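Local coordinates for protein arylmalonate decarboxylase (Bordetella bronchiseptica, PDB 3IXL) that catalyses the decarboxylation of 2-aryl-2-methylmalonates to 2-arylpropionates and is captured here with phenylacetic acid in its pocket, at residues E46-V51 and T75-Y80; I12-A17 and L38-V43; R119-T124 and D182-S187; L191-A196 and V208-P213. The protein carries 2 engineered substitutions. All coordinates share one frame; numbering follows the deposited sequence.

Contact 1. Residues E46-V51 and T75-Y80. With PAC (2-phenylacetic acid), chain C.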
loop_
_atom_site.group_PDB
_atom_site.type_symbol
_atom_site.label_atom_id
_atom_site.label_comp_id
_atom_site.label_asym_id
_atom_site.label_seq_id
_atom_site.Cartn_x
_atom_site.Cartn_y
_atom_site.Cartn_z
ATOM N N GLU A 46 16.834 4.891 6.831
ATOM C CA GLU A 46 17.485 6.203 6.886
ATOM C C GLU A 46 16.646 7.252 6.159
ATOM O O GLU A 46 16.493 8.384 6.639
ATOM C CB GLU A 46 18.909 6.137 6.321
ATOM C CG GLU A 46 19.746 4.985 6.882
ATOM C CD GLU A 46 19.694 3.729 6.011
ATOM O OE1 GLU A 46 18.850 2.831 6.266
ATOM O OE2 GLU A 46 20.510 3.647 5.062
ATOM N N GLY A 47 16.080 6.873 5.013
ATOM C CA GLY A 47 15.187 7.764 4.286
ATOM C C GLY A 47 13.917 8.054 5.071
ATOM O O GLY A 47 13.490 9.208 5.172
ATOM N N TYR A 48 13.312 7.013 5.635
ATOM C CA TYR A 48 12.081 7.197 6.404
ATOM C C TYR A 48 12.295 8.148 7.573
ATOM O O TYR A 48 11.462 9.018 7.828
ATOM C CB TYR A 48 11.526 5.870 6.937
ATOM C CG TYR A 48 11.433 4.756 5.919
ATOM C CD1 TYR A 48 11.041 5.002 4.599
ATOM C CD2 TYR A 48 11.740 3.448 6.288
ATOM C CE1 TYR A 48 10.980 3.957 3.667
ATOM C CE2 TYR A 48 11.694 2.410 5.375
ATOM C CZ TYR A 48 11.319 2.671 4.066
ATOM O OH TYR A 48 11.282 1.625 3.173
ATOM N N ASP A 49 13.416 7.982 8.277
ATOM C CA ASP A 49 13.679 8.792 9.460
ATOM C C ASP A 49 13.695 10.286 9.123
ATOM O O ASP A 49 13.340 11.114 9.967
ATOM C CB ASP A 49 15.005 8.380 10.097
ATOM C CG ASP A 49 14.906 7.092 10.902
ATOM O OD1 ASP A 49 13.794 6.553 11.120
ATOM O OD2 ASP A 49 15.978 6.617 11.335
ATOM N N ALA A 50 14.088 10.624 7.894
ATOM C CA ALA A 50 14.199 12.028 7.483
ATOM C C ALA A 50 12.863 12.717 7.180
ATOM O O ALA A 50 12.802 13.947 7.119
ATOM C CB ALA A 50 15.145 12.175 6.304
ATOM N N VAL A 51 11.799 11.938 6.979
ATOM C CA VAL A 51 10.488 12.518 6.649
ATOM C C VAL A 51 9.351 12.107 7.580
ATOM O O VAL A 51 8.285 12.732 7.561
ATOM C CB VAL A 51 10.052 12.232 5.180
ATOM C CG1 VAL A 51 11.020 12.872 4.200
ATOM C CG2 VAL A 51 9.882 10.729 4.923
ATOM N N THR A 75 3.761 1.995 2.324
ATOM C CA THR A 75 3.711 0.777 3.122
ATOM C C THR A 75 4.874 0.787 4.107
ATOM O O THR A 75 4.679 0.681 5.325
ATOM C CB THR A 75 3.790 -0.496 2.233
ATOM O OG1 THR A 75 3.288 -0.223 0.913
ATOM C CG2 THR A 75 3.002 -1.639 2.863
ATOM N N SER A 76 6.083 0.946 3.581
ATOM C CA SER A 76 7.268 0.806 4.417
ATOM C C SER A 76 7.437 1.925 5.447
ATOM O O SER A 76 7.896 1.676 6.560
ATOM C CB SER A 76 8.526 0.570 3.569
ATOM O OG SER A 76 8.718 1.607 2.629
ATOM N N LEU A 77 7.036 3.142 5.096
ATOM C CA LEU A 77 7.074 4.244 6.059
ATOM C C LEU A 77 6.187 3.923 7.255
ATOM O O LEU A 77 6.464 4.359 8.380
ATOM C CB LEU A 77 6.598 5.532 5.388
ATOM C CG LEU A 77 6.874 6.931 5.886
ATOM C CD1 LEU A 77 8.297 7.109 6.364
ATOM C CD2 LEU A 77 6.644 7.805 4.682
ATOM N N SER A 78 5.118 3.157 7.012
ATOM C CA SER A 78 4.182 2.795 8.069
ATOM C C SER A 78 4.456 1.460 8.785
ATOM O O SER A 78 3.986 1.284 9.907
ATOM C CB SER A 78 2.724 2.909 7.598
ATOM O OG SER A 78 2.456 2.142 6.432
ATOM N N PHE A 79 5.244 0.562 8.183
ATOM C CA PHE A 79 5.578 -0.708 8.856
ATOM C C PHE A 79 6.995 -0.821 9.423
ATOM O O PHE A 79 7.263 -1.765 10.179
ATOM C CB PHE A 79 5.197 -1.965 8.020
ATOM C CG PHE A 79 6.083 -2.236 6.804
ATOM C CD1 PHE A 79 7.454 -2.508 6.935
ATOM C CD2 PHE A 79 5.519 -2.276 5.533
ATOM C CE1 PHE A 79 8.247 -2.759 5.816
ATOM C CE2 PHE A 79 6.293 -2.541 4.405
ATOM C CZ PHE A 79 7.659 -2.784 4.542
ATOM N N TYR A 80 7.896 0.102 9.076
ATOM C CA TYR A 80 9.318 -0.136 9.373
ATOM C C TYR A 80 9.682 -0.192 10.847
ATOM O O TYR A 80 10.754 -0.682 11.201
ATOM C CB TYR A 80 10.252 0.818 8.630
ATOM C CG TYR A 80 10.448 2.218 9.201
ATOM C CD1 TYR A 80 9.427 3.173 9.153
ATOM C CD2 TYR A 80 11.692 2.616 9.704
ATOM C CE1 TYR A 80 9.630 4.464 9.628
ATOM C CE2 TYR A 80 11.908 3.912 10.165
ATOM C CZ TYR A 80 10.870 4.830 10.132
ATOM O OH TYR A 80 11.079 6.125 10.575
HETATM C C1 PAC C . 6.299 1.663 -0.026
HETATM C C2 PAC C . 7.224 2.671 -0.683
HETATM C "C1'" PAC C . 6.699 3.658 -1.705
HETATM C "C2'" PAC C . 7.623 4.096 -2.659
HETATM C "C3'" PAC C . 7.256 5.013 -3.642
HETATM C "C4'" PAC C . 5.955 5.505 -3.671
HETATM C "C5'" PAC C . 5.021 5.070 -2.722
HETATM C "C6'" PAC C . 5.387 4.154 -1.731
HETATM O O1 PAC C . 5.076 1.558 -0.322
HETATM O O2 PAC C . 6.846 0.926 0.843
#
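Tyr48 reaches from helix 45-51 and touches Leu77 of helix 75-79 and Tyr80 just after it. The axes of the two short helical segments cross at -80° and come within 10.1 Å of each other. The ring pair is T-shaped (edge-to-face), with the edge of Tyr48 toward the face of Tyr80. Tyr48 CD2 sits 3.4 Å from Tyr80 CG, and the planes are turned 57° apart. Tyr48 CB adds a CH-pi contact over the same Tyr80 ring, 3.7 Å from its centroid. Leu77 CD1 touches Tyr48 CB at 3.5 Å, and Val51 CG2 approaches the same Leu77 CD1. Over one face of the Tyr48 ring, toward the rim, lie Ser76 O and Leu77 N. This is the tight, buried part of the contact.

The outer side is looser and polar. Exposed Asp49 points its CB away, yet OD1 swings back to accept a hydrogen bond from Tyr80 OH at 2.8 Å. The carboxylate oxygen lies at the edge of the Tyr80 ring, near its plane. A weak, long ion pair joins Asp49 to Arg81.

At the inner end, Tyr48 OH is 2.6 Å from Ser76 OG. Ser76 OG donates to O2 of the bound phenylacetic acid at 2.7 Å. Ser76 N also donates to O2. Thr75 N and OG1 both donate to O1, the hydroxyl at 2.8 Å. Four donors from two successive residues therefore grip both oxygens of one carboxylate. Tyr126 and Gly189 add further bonds. Such a cradle would stabilise negative charge on the group, consistent with the dioxyanion hole described for this enzyme.

Contact 2. Residues I12-A17 and L38-V43. With PAC (2-phenylacetic acid), chain C; SO4 (sulfate ion), chain B.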
loop_
_atom_site.group_PDB
_atom_site.type_symbol
_atom_site.label_atom_id
_atom_site.label_comp_id
_atom_site.label_asym_id
_atom_site.label_seq_id
_atom_site.Cartn_x
_atom_site.Cartn_y
_atom_site.Cartn_z
ATOM N N ILE A 12 -1.117 11.226 1.679
ATOM C CA ILE A 12 0.252 11.649 1.943
ATOM C C ILE A 12 1.158 10.687 1.177
ATOM O O ILE A 12 1.097 9.473 1.402
ATOM C CB ILE A 12 0.574 11.620 3.450
ATOM C CG1 ILE A 12 -0.412 12.491 4.240
ATOM C CG2 ILE A 12 2.011 12.097 3.686
ATOM C CD1 ILE A 12 -0.337 12.273 5.739
ATOM N N VAL A 13 1.959 11.217 0.250
ATOM C CA VAL A 13 2.731 10.377 -0.677
ATOM C C VAL A 13 4.235 10.626 -0.544
ATOM O O VAL A 13 4.635 11.725 -0.187
ATOM C CB VAL A 13 2.265 10.583 -2.149
ATOM C CG1 VAL A 13 0.785 10.225 -2.309
ATOM C CG2 VAL A 13 2.519 12.020 -2.631
ATOM N N PRO A 14 5.074 9.602 -0.775
ATOM C CA PRO A 14 6.528 9.831 -0.693
ATOM C C PRO A 14 7.179 10.924 -1.579
ATOM O O PRO A 14 7.995 11.687 -1.053
ATOM C CB PRO A 14 7.123 8.436 -0.955
ATOM C CG PRO A 14 6.024 7.497 -0.491
ATOM C CD PRO A 14 4.755 8.171 -0.952
ATOM N N PRO A 15 6.851 11.013 -2.887
ATOM C CA PRO A 15 7.622 11.975 -3.695
ATOM C C PRO A 15 7.349 13.433 -3.333
ATOM O O PRO A 15 6.242 13.771 -2.922
ATOM C CB PRO A 15 7.161 11.681 -5.129
ATOM C CG PRO A 15 6.517 10.310 -5.064
ATOM C CD PRO A 15 5.864 10.294 -3.715
ATOM N N ALA A 16 8.368 14.282 -3.482
ATOM C CA ALA A 16 8.261 15.705 -3.160
ATOM C C ALA A 16 7.133 16.382 -3.924
ATOM O O ALA A 16 6.451 17.256 -3.387
ATOM C CB ALA A 16 9.584 16.414 -3.444
ATOM N N ALA A 17 6.936 15.950 -5.169
ATOM C CA ALA A 17 5.947 16.538 -6.066
ATOM C C ALA A 17 4.516 16.438 -5.534
ATOM O O ALA A 17 3.658 17.240 -5.910
ATOM C CB ALA A 17 6.056 15.915 -7.454
ATOM N N LEU A 38 5.880 14.137 0.735
ATOM C CA LEU A 38 6.861 14.137 1.819
ATOM C C LEU A 38 8.261 14.531 1.396
ATOM O O LEU A 38 9.000 15.097 2.199
ATOM C CB LEU A 38 6.933 12.754 2.464
ATOM C CG LEU A 38 5.670 12.306 3.185
ATOM C CD1 LEU A 38 5.702 10.821 3.454
ATOM C CD2 LEU A 38 5.551 13.052 4.495
ATOM N N GLY A 39 8.639 14.198 0.164
ATOM C CA GLY A 39 10.020 14.355 -0.279
ATOM C C GLY A 39 10.953 13.262 0.205
ATOM O O GLY A 39 12.115 13.531 0.512
ATOM N N LEU A 40 10.460 12.025 0.272
ATOM C CA LEU A 40 11.290 10.890 0.673
ATOM C C LEU A 40 12.478 10.728 -0.268
ATOM O O LEU A 40 12.312 10.774 -1.486
ATOM C CB LEU A 40 10.450 9.600 0.679
ATOM C CG LEU A 40 11.144 8.284 1.046
ATOM C CD1 LEU A 40 11.584 8.299 2.510
ATOM C CD2 LEU A 40 10.227 7.106 0.779
ATOM N N GLY A 41 13.666 10.530 0.304
ATOM C CA GLY A 41 14.900 10.454 -0.481
ATOM C C GLY A 41 15.304 9.072 -0.969
ATOM O O GLY A 41 15.947 8.937 -2.011
ATOM N N SER A 42 14.956 8.048 -0.197
ATOM C CA SER A 42 15.219 6.664 -0.550
ATOM C C SER A 42 14.266 5.790 0.247
ATOM O O SER A 42 13.822 6.168 1.342
ATOM C CB SER A 42 16.663 6.284 -0.229
ATOM O OG SER A 42 16.884 6.330 1.167
ATOM N N VAL A 43 13.968 4.617 -0.300
ATOM C CA VAL A 43 13.076 3.669 0.350
ATOM C C VAL A 43 13.945 2.809 1.275
ATOM O O VAL A 43 14.221 1.646 1.009
ATOM C CB VAL A 43 12.257 2.858 -0.699
ATOM C CG1 VAL A 43 11.222 1.986 -0.020
ATOM C CG2 VAL A 43 11.588 3.813 -1.714
HETATM C C1 PAC C . 6.299 1.663 -0.026
HETATM C C2 PAC C . 7.224 2.671 -0.683
HETATM C "C1'" PAC C . 6.699 3.658 -1.705
HETATM C "C2'" PAC C . 7.623 4.096 -2.659
HETATM C "C3'" PAC C . 7.256 5.013 -3.642
HETATM C "C4'" PAC C . 5.955 5.505 -3.671
HETATM C "C5'" PAC C . 5.021 5.070 -2.722
HETATM C "C6'" PAC C . 5.387 4.154 -1.731
HETATM O O1 PAC C . 5.076 1.558 -0.322
HETATM O O2 PAC C . 6.846 0.926 0.843
HETATM S S SO4 B . 20.477 8.240 0.126
HETATM O O1 SO4 B . 20.135 7.951 -1.268
HETATM O O2 SO4 B . 19.281 8.089 0.951
HETATM O O3 SO4 B . 21.499 7.301 0.588
HETATM O O4 SO4 B . 20.994 9.604 0.228
HETATM O O HOH W 1 11.046 12.809 -3.234
#
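Leu38 N donates to Val13 O at 2.9 Å. The next bond runs from Leu40 N to Pro14 O, at 2.8 Å. Gly39 N adds a weak bond to this same oxygen. These bonds tie together the loops that leave the C-terminal ends of two neighbouring parallel strands, 8-13 and 33-37. Both strands belong to the four-stranded sheet of one half of this Asp/Glu racemase-like fold. Further out, a water accepts from Ala16 N and donates to Leu40 O, adding a water bridge between the loops.

Packing flanks the polar row. Ile12 CG2 meets Leu38 CG at 3.7 Å, and helix 55-64 covers both side chains through His58. Leu40, with CG anti to its backbone N (chi1 179°), touches Pro14 CB through its CD2 at 3.8 Å, while Tyr48 and Val51 back the side chain. At the far end, Ser42 OG donates to a sulfate ion, probably a crystallisation component. Pro14 also lines the ligand pocket: its backbone oxygen serves the loop, and its ring serves the ligand. Its CG lies 3.4 Å from C5' of the phenyl ring of phenylacetic acid.

Contact 3. Residues R119-T124 and D182-S187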
loop_
_atom_site.group_PDB
_atom_site.type_symbol
_atom_site.label_atom_id
_atom_site.label_comp_id
_atom_site.label_asym_id
_atom_site.label_seq_id
_atom_site.Cartn_x
_atom_site.Cartn_y
_atom_site.Cartn_z
ATOM N N ARG A 119 -1.473 -17.239 5.275
ATOM C CA ARG A 119 -0.125 -17.564 4.830
ATOM C C ARG A 119 0.126 -16.812 3.539
ATOM O O ARG A 119 -0.558 -17.035 2.543
ATOM C CB ARG A 119 0.012 -19.066 4.609
ATOM C CG ARG A 119 0.020 -19.855 5.897
ATOM C CD ARG A 119 0.014 -21.347 5.621
ATOM N NE ARG A 119 0.994 -21.737 4.607
ATOM C CZ ARG A 119 2.302 -21.839 4.826
ATOM N NH1 ARG A 119 2.803 -21.580 6.027
ATOM N NH2 ARG A 119 3.112 -22.202 3.843
ATOM N N VAL A 120 1.108 -15.911 3.572
ATOM C CA VAL A 120 1.261 -14.924 2.525
ATOM C C VAL A 120 2.670 -14.920 1.949
ATOM O O VAL A 120 3.646 -14.734 2.674
ATOM C CB VAL A 120 0.835 -13.512 3.035
ATOM C CG1 VAL A 120 1.652 -13.055 4.254
ATOM C CG2 VAL A 120 0.871 -12.483 1.894
ATOM N N ALA A 121 2.765 -15.161 0.644
ATOM C CA ALA A 121 4.036 -15.057 -0.062
ATOM C C ALA A 121 4.303 -13.577 -0.324
ATOM O O ALA A 121 3.370 -12.827 -0.638
ATOM C CB ALA A 121 3.979 -15.833 -1.366
ATOM N N LEU A 122 5.564 -13.168 -0.211
ATOM C CA LEU A 122 5.934 -11.758 -0.385
ATOM C C LEU A 122 6.671 -11.530 -1.691
ATOM O O LEU A 122 7.676 -12.190 -1.974
ATOM C CB LEU A 122 6.826 -11.297 0.772
ATOM C CG LEU A 122 6.357 -11.555 2.207
ATOM C CD1 LEU A 122 7.356 -11.016 3.245
ATOM C CD2 LEU A 122 4.963 -10.985 2.438
ATOM N N ALA A 123 6.178 -10.584 -2.486
ATOM C CA ALA A 123 6.828 -10.169 -3.724
ATOM C C ALA A 123 7.013 -8.678 -3.550
ATOM O O ALA A 123 6.025 -7.945 -3.538
ATOM C CB ALA A 123 5.921 -10.458 -4.921
ATOM N N THR A 124 8.252 -8.218 -3.375
ATOM C CA THR A 124 8.445 -6.811 -2.990
ATOM C C THR A 124 9.467 -6.099 -3.856
ATOM O O THR A 124 10.253 -6.739 -4.569
ATOM C CB THR A 124 8.912 -6.644 -1.535
ATOM O OG1 THR A 124 10.344 -6.743 -1.497
ATOM C CG2 THR A 124 8.262 -7.669 -0.598
ATOM N N ASP A 182 -1.700 -18.927 0.899
ATOM C CA ASP A 182 -3.087 -18.515 0.645
ATOM C C ASP A 182 -3.179 -17.397 -0.384
ATOM O O ASP A 182 -4.212 -17.221 -1.018
ATOM C CB ASP A 182 -3.761 -18.014 1.928
ATOM C CG ASP A 182 -3.839 -19.055 3.017
ATOM O OD1 ASP A 182 -4.036 -20.250 2.698
ATOM O OD2 ASP A 182 -3.735 -18.667 4.201
ATOM N N GLY A 183 -2.107 -16.623 -0.519
ATOM C CA GLY A 183 -2.126 -15.454 -1.388
ATOM C C GLY A 183 -0.778 -14.782 -1.401
ATOM O O GLY A 183 0.182 -15.269 -0.810
ATOM N N ILE A 184 -0.728 -13.653 -2.092
ATOM C CA ILE A 184 0.522 -12.947 -2.337
ATOM C C ILE A 184 0.360 -11.481 -1.955
ATOM O O ILE A 184 -0.650 -10.851 -2.299
ATOM C CB ILE A 184 0.929 -13.054 -3.835
ATOM C CG1 ILE A 184 1.102 -14.531 -4.238
ATOM C CG2 ILE A 184 2.212 -12.260 -4.125
ATOM C CD1 ILE A 184 1.022 -14.787 -5.735
ATOM N N LEU A 185 1.352 -10.955 -1.241
ATOM C CA LEU A 185 1.454 -9.517 -1.029
ATOM C C LEU A 185 2.512 -8.968 -1.977
ATOM O O LEU A 185 3.675 -9.353 -1.909
ATOM C CB LEU A 185 1.818 -9.188 0.423
ATOM C CG LEU A 185 2.110 -7.713 0.720
ATOM C CD1 LEU A 185 0.883 -6.846 0.457
ATOM C CD2 LEU A 185 2.575 -7.559 2.169
ATOM N N LEU A 186 2.085 -8.087 -2.874
ATOM C CA LEU A 186 2.974 -7.373 -3.773
ATOM C C LEU A 186 3.191 -5.992 -3.155
ATOM O O LEU A 186 2.315 -5.117 -3.197
ATOM C CB LEU A 186 2.358 -7.303 -5.173
ATOM C CG LEU A 186 3.076 -6.551 -6.297
ATOM C CD1 LEU A 186 4.536 -6.995 -6.473
ATOM C CD2 LEU A 186 2.291 -6.788 -7.582
ATOM N N SER A 187 4.356 -5.815 -2.539
ATOM C CA SER A 187 4.574 -4.666 -1.670
ATOM C C SER A 187 5.461 -3.599 -2.288
ATOM O O SER A 187 6.559 -3.877 -2.784
ATOM C CB SER A 187 5.115 -5.098 -0.302
ATOM O OG SER A 187 4.981 -4.038 0.641
#
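Leu185 packs against Val120 and Leu122 across two adjacent parallel strands. Its CB lies 3.7 Å from Val120 CG2 and also approaches Leu122 CD2. CG is anti to the backbone N (chi1 173°). Beyond it, CD2 meets Leu122 CD2 at 4.2 Å. CD1 turns the other way, to Val209 O on the next strand. Leu134 of helix 128-140 covers this side chain. Val120, Leu122 and Thr124 share the face.

The strands are the inner pair of a four-stranded parallel sheet, ordered 144-145, 119-124, 183-187, 208-210. It is the sheet of the second half of the Asp/Glu racemase-like fold. Ala121 N bonds to Gly183 O at 3.0 Å, Leu185 N to Ala121 O, Ala123 N to Leu185 O at 2.8 Å, and Ser187 N to Ala123 O.

On the other face, Ala123 CB touches Leu186 CD1 at 4.0 Å and Ile184 CG2. Helix 164-176 lies over these residues.

At the N-terminal end of the pair, Asp182 OD2 accepts from Arg119 N at 2.9 Å, met from above the carboxylate plane. Asp182 N bonds back to Arg119 O. The guanidinium of Arg119 makes its salt bridge with Asp180. At the C-terminal end, Ser187 OG bonds to Tyr126 OH, beside the ligand pocket.

Contact 4. Residues L191-A196 and V208-P213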
loop_
_atom_site.group_PDB
_atom_site.type_symbol
_atom_site.label_atom_id
_atom_site.label_comp_id
_atom_site.label_asym_id
_atom_site.label_seq_id
_atom_site.Cartn_x
_atom_site.Cartn_y
_atom_site.Cartn_z
ATOM N N LEU A 191 5.260 0.857 -7.189
ATOM C CA LEU A 191 5.120 -0.031 -8.333
ATOM C C LEU A 191 3.803 0.207 -9.046
ATOM O O LEU A 191 2.787 0.517 -8.415
ATOM C CB LEU A 191 5.187 -1.486 -7.863
ATOM C CG LEU A 191 6.491 -1.931 -7.194
ATOM C CD1 LEU A 191 6.323 -3.316 -6.593
ATOM C CD2 LEU A 191 7.646 -1.902 -8.185
ATOM N N LEU A 192 3.829 0.052 -10.366
ATOM C CA LEU A 192 2.626 0.149 -11.186
ATOM C C LEU A 192 2.161 -1.264 -11.490
ATOM O O LEU A 192 2.657 -1.927 -12.400
ATOM C CB LEU A 192 2.891 0.973 -12.456
ATOM C CG LEU A 192 3.206 2.444 -12.172
ATOM C CD1 LEU A 192 3.856 3.130 -13.369
ATOM C CD2 LEU A 192 1.955 3.203 -11.724
ATOM N N THR A 193 1.199 -1.716 -10.697
ATOM C CA THR A 193 0.854 -3.130 -10.601
ATOM C C THR A 193 -0.509 -3.508 -11.170
ATOM O O THR A 193 -0.867 -4.684 -11.144
ATOM C CB THR A 193 0.842 -3.588 -9.126
ATOM O OG1 THR A 193 -0.213 -2.918 -8.418
ATOM C CG2 THR A 193 2.182 -3.288 -8.452
ATOM N N LEU A 194 -1.278 -2.530 -11.653
ATOM C CA LEU A 194 -2.676 -2.815 -11.996
ATOM C C LEU A 194 -2.873 -3.874 -13.080
ATOM O O LEU A 194 -3.843 -4.629 -13.029
ATOM C CB LEU A 194 -3.445 -1.530 -12.340
ATOM C CG LEU A 194 -3.809 -0.615 -11.163
ATOM C CD1 LEU A 194 -4.499 0.627 -11.678
ATOM C CD2 LEU A 194 -4.690 -1.317 -10.156
ATOM N N ASP A 195 -1.975 -3.931 -14.059
ATOM C CA ASP A 195 -2.093 -4.944 -15.113
ATOM C C ASP A 195 -1.512 -6.287 -14.675
ATOM O O ASP A 195 -1.887 -7.335 -15.207
ATOM C CB ASP A 195 -1.430 -4.465 -16.404
ATOM C CG ASP A 195 -2.194 -3.337 -17.078
ATOM O OD1 ASP A 195 -3.419 -3.225 -16.878
ATOM O OD2 ASP A 195 -1.562 -2.569 -17.825
ATOM N N ALA A 196 -0.627 -6.261 -13.680
ATOM C CA ALA A 196 -0.022 -7.495 -13.167
ATOM C C ALA A 196 -0.988 -8.324 -12.337
ATOM O O ALA A 196 -1.015 -9.558 -12.448
ATOM C CB ALA A 196 1.238 -7.185 -12.360
ATOM N N VAL A 208 -4.061 -11.652 -4.937
ATOM C CA VAL A 208 -2.931 -10.745 -4.746
ATOM C C VAL A 208 -3.417 -9.456 -4.101
ATOM O O VAL A 208 -4.395 -8.847 -4.560
ATOM C CB VAL A 208 -2.257 -10.372 -6.088
ATOM C CG1 VAL A 208 -1.106 -9.387 -5.871
ATOM C CG2 VAL A 208 -1.761 -11.619 -6.789
ATOM N N VAL A 209 -2.722 -9.035 -3.054
ATOM C CA VAL A 209 -2.942 -7.713 -2.469
ATOM C C VAL A 209 -1.718 -6.881 -2.806
ATOM O O VAL A 209 -0.599 -7.270 -2.475
ATOM C CB VAL A 209 -3.178 -7.781 -0.943
ATOM C CG1 VAL A 209 -3.259 -6.372 -0.334
ATOM C CG2 VAL A 209 -4.472 -8.530 -0.643
ATOM N N SER A 210 -1.934 -5.755 -3.477
ATOM C CA SER A 210 -0.846 -4.899 -3.932
ATOM C C SER A 210 -0.936 -3.568 -3.196
ATOM O O SER A 210 -2.031 -3.021 -3.049
ATOM C CB SER A 210 -0.945 -4.697 -5.445
ATOM O OG SER A 210 0.086 -3.850 -5.906
ATOM N N SER A 211 0.209 -3.043 -2.761
ATOM C CA SER A 211 0.252 -1.823 -1.929
ATOM C C SER A 211 -0.592 -0.641 -2.433
ATOM O O SER A 211 -1.460 -0.147 -1.709
ATOM C CB SER A 211 1.699 -1.343 -1.758
ATOM O OG SER A 211 2.428 -2.185 -0.904
ATOM N N SER A 212 -0.307 -0.153 -3.634
ATOM C CA SER A 212 -0.985 1.057 -4.105
ATOM C C SER A 212 -2.496 0.832 -4.271
ATOM O O SER A 212 -3.303 1.559 -3.697
ATOM C CB SER A 212 -0.330 1.599 -5.372
ATOM O OG SER A 212 -0.892 2.845 -5.724
ATOM N N PRO A 213 -2.897 -0.193 -5.046
ATOM C CA PRO A 213 -4.328 -0.448 -5.182
ATOM C C PRO A 213 -5.020 -0.698 -3.833
ATOM O O PRO A 213 -6.111 -0.175 -3.603
ATOM C CB PRO A 213 -4.375 -1.679 -6.097
ATOM C CG PRO A 213 -3.093 -1.576 -6.884
ATOM C CD PRO A 213 -2.097 -1.113 -5.880
#
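Thr193 OG1 and Ser210 OG share a buried hydrogen bond of 2.7 Å, and either hydroxyl could be the donor. Ser210 OG also lies close to Thr193 CB and CG2, at 3.3 Å from each. Pro213 sets its ring beside the bonded pair, with CG 3.5 Å from Thr193 OG1. The same CG receives Leu194 CD2 at 3.7 Å, where the two side chains run alongside in opposite senses. Leu191 makes a more distant approach, its O lying 4.5 Å from Ser212 CB.

Ser210 holds OG anti to its backbone N (chi1 179°). It stands at the N-cap position of helix 211-222 but makes no capping bond with its side chain, which is turned to Thr193 instead.

The next shell holds these residues from several sides. Leu186 lies against both Thr193 and Ser210, while Ile197 of helix 196-204 touches Ser210 and Pro213. Helix 23-27 packs on Leu194 and Pro213. Nearby, Ser211 OG bonds to Thr75 OG1 and to the backbone N of Ser188, an engineered residue of the ligand pocket. Ser211 thus links this part of the chain to two pocket residues. The loop 191-196 enters helix 196-204, which returns the chain to strand 208-210 beside strand 183-187. The arrangement is that of a beta-alpha-beta crossover, with the loop from its first strand meeting the end of its second.

Contacts 1 and 2 belong to the half of the fold built on the sheet with strand 8-13. Contacts 3 and 4 belong to the other sheet. Contacts 1, 3 and 4 are buried, while contact 2 is partly open. Contacts 1 and 2 both touch phenylacetic acid: one offers donors to the carboxylate, the other apolar carbon to the phenyl ring. Contact 3 is regular strand pairing, whereas contact 4 rests on one hydroxyl pair and a proline. Those two are linked through strands 183-187 and 208-210. Contact 1 bridges the halves: Thr75 reaches contact 4 through its hydroxyl, and Thr75 CG2 packs on Ser187 of contact 3.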